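Local coordinates for protein prolyl oligopeptidase (Novosphingobium capsulatum, PDB 1YR2) that probably hydrolyses oligopeptides on the carboxyl side of proline, and far less readily of alanine, as a serine endopeptidase of the S9A family, at residues R630-R633 and R634-P637. Numbering follows the deposited sequence.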
loop_
_atom_site.group_PDB
_atom_site.type_symbol
_atom_site.label_atom_id
_atom_site.label_comp_id
_atom_site.label_asym_id
_atom_site.label_seq_id
_atom_site.Cartn_x
_atom_site.Cartn_y
_atom_site.Cartn_z
ATOM N N ARG A 630 -19.496 26.974 -6.299
ATOM C CA ARG A 630 -18.612 27.958 -6.913
ATOM C C ARG A 630 -17.164 27.510 -6.818
ATOM O O ARG A 630 -16.384 27.709 -7.760
ATOM C CB ARG A 630 -18.755 29.340 -6.283
ATOM C CG ARG A 630 -20.058 30.028 -6.629
ATOM C CD ARG A 630 -20.056 31.502 -6.200
ATOM N NE ARG A 630 -21.413 32.015 -6.167
ATOM C CZ ARG A 630 -22.168 32.287 -7.235
ATOM N NH1 ARG A 630 -21.727 32.142 -8.473
ATOM N NH2 ARG A 630 -23.394 32.738 -7.040
ATOM N N VAL A 631 -16.811 26.899 -5.692
ATOM C CA VAL A 631 -15.460 26.348 -5.523
ATOM C C VAL A 631 -15.240 25.246 -6.587
ATOM O O VAL A 631 -14.186 25.228 -7.257
ATOM C CB VAL A 631 -15.297 25.784 -4.106
ATOM C CG1 VAL A 631 -14.117 24.777 -3.987
ATOM C CG2 VAL A 631 -15.152 26.886 -3.143
ATOM N N LEU A 632 -16.225 24.363 -6.766
ATOM C CA LEU A 632 -16.096 23.228 -7.704
ATOM C C LEU A 632 -16.020 23.714 -9.164
ATOM O O LEU A 632 -15.254 23.169 -9.969
ATOM C CB LEU A 632 -17.259 22.209 -7.574
ATOM C CG LEU A 632 -17.288 21.376 -6.288
ATOM C CD1 LEU A 632 -18.669 20.846 -6.028
ATOM C CD2 LEU A 632 -16.296 20.273 -6.393
ATOM N N ARG A 633 -16.824 24.727 -9.478
ATOM C CA ARG A 633 -16.901 25.261 -10.849
ATOM C C ARG A 633 -15.553 25.847 -11.275
ATOM O O ARG A 633 -15.208 25.816 -12.422
ATOM C CB ARG A 633 -18.031 26.313 -10.955
ATOM C CG ARG A 633 -18.128 27.037 -12.257
ATOM C CD ARG A 633 -18.380 26.118 -13.373
ATOM N NE ARG A 633 -18.471 26.784 -14.676
ATOM C CZ ARG A 633 -17.434 26.964 -15.493
ATOM N NH1 ARG A 633 -16.208 26.628 -15.125
ATOM N NH2 ARG A 633 -17.617 27.529 -16.695
ATOM N N ARG A 634 -14.776 26.352 -10.343
ATOM C CA ARG A 634 -13.477 26.941 -10.668
ATOM C C ARG A 634 -12.452 25.931 -11.158
ATOM O O ARG A 634 -11.531 26.311 -11.842
ATOM C CB ARG A 634 -12.890 27.680 -9.452
ATOM C CG ARG A 634 -13.593 28.976 -9.160
ATOM C CD ARG A 634 -13.357 29.531 -7.747
ATOM N NE ARG A 634 -14.270 30.655 -7.479
ATOM C CZ ARG A 634 -14.868 30.935 -6.313
ATOM N NH1 ARG A 634 -14.677 30.198 -5.209
ATOM N NH2 ARG A 634 -15.709 31.957 -6.260
ATOM N N TYR A 635 -12.632 24.654 -10.838
ATOM C CA TYR A 635 -11.658 23.627 -11.261
ATOM C C TYR A 635 -12.169 22.374 -11.950
ATOM O O TYR A 635 -11.356 21.565 -12.444
ATOM C CB TYR A 635 -10.735 23.265 -10.106
ATOM C CG TYR A 635 -11.347 22.455 -8.980
ATOM C CD1 TYR A 635 -11.560 21.094 -9.112
ATOM C CD2 TYR A 635 -11.668 23.038 -7.762
ATOM C CE1 TYR A 635 -12.062 20.327 -8.080
ATOM C CE2 TYR A 635 -12.212 22.272 -6.702
ATOM C CZ TYR A 635 -12.404 20.914 -6.875
ATOM O OH TYR A 635 -12.908 20.091 -5.867
ATOM N N SER A 636 -13.487 22.182 -12.027
ATOM C CA SER A 636 -14.066 21.014 -12.704
ATOM C C SER A 636 -13.438 20.858 -14.084
ATOM O O SER A 636 -13.660 21.717 -14.923
ATOM C CB SER A 636 -15.559 21.228 -12.862
ATOM O OG SER A 636 -16.173 20.173 -13.580
ATOM N N PRO A 637 -12.602 19.837 -14.319
ATOM C CA PRO A 637 -11.872 19.749 -15.604
ATOM C C PRO A 637 -12.776 19.858 -16.864
ATOM O O PRO A 637 -12.395 20.550 -17.792
ATOM C CB PRO A 637 -11.146 18.416 -15.522
ATOM C CG PRO A 637 -10.992 18.206 -14.066
ATOM C CD PRO A 637 -12.230 18.779 -13.379
#
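Leu632 O takes two backbone N-H groups from the chain that leaves helix 626-633: Tyr635 N at 3.1 Å, well above the carbonyl plane, and Ser636 N at 2.9 Å, almost straight ahead of the C=O. Just before it, Arg634 N is shared between Arg630 O and Val631 O, both bonds weak. Ser636 OG bonds His639 ND1 and Met604 N, joining the segment to neighbouring loops.

Apolar contacts centre on Tyr635. With chi1 at 72°, CG sits between its own backbone N and carbonyl carbon, which folds the ring back along the helix end. Leu632 CD2 lies 4.0 Å from Tyr635 CZ and also touches the hydroxyl, while the CE2 corner comes 4.2 Å from Val631 CG1. Phe548 packs edge-to-face with the same ring. Replacing Tyr635 by an alanine is likely to open a gap beside Leu632 and Val631 and leave Phe548 without its edge-to-face mate.

Among the charged groups, the extended Arg634 chain runs back beside the helix, laying one guanidinium face over Arg630 O; NH1 passes 3.9 Å from Val631 CG2. Arg630 itself points elsewhere, to salt bridges with Glu626 and Glu55.

Here i+3 and i+4 bonds mix where helix 626-633 gives way to the loop before strand 649-654 in the alpha/beta-hydrolase domain.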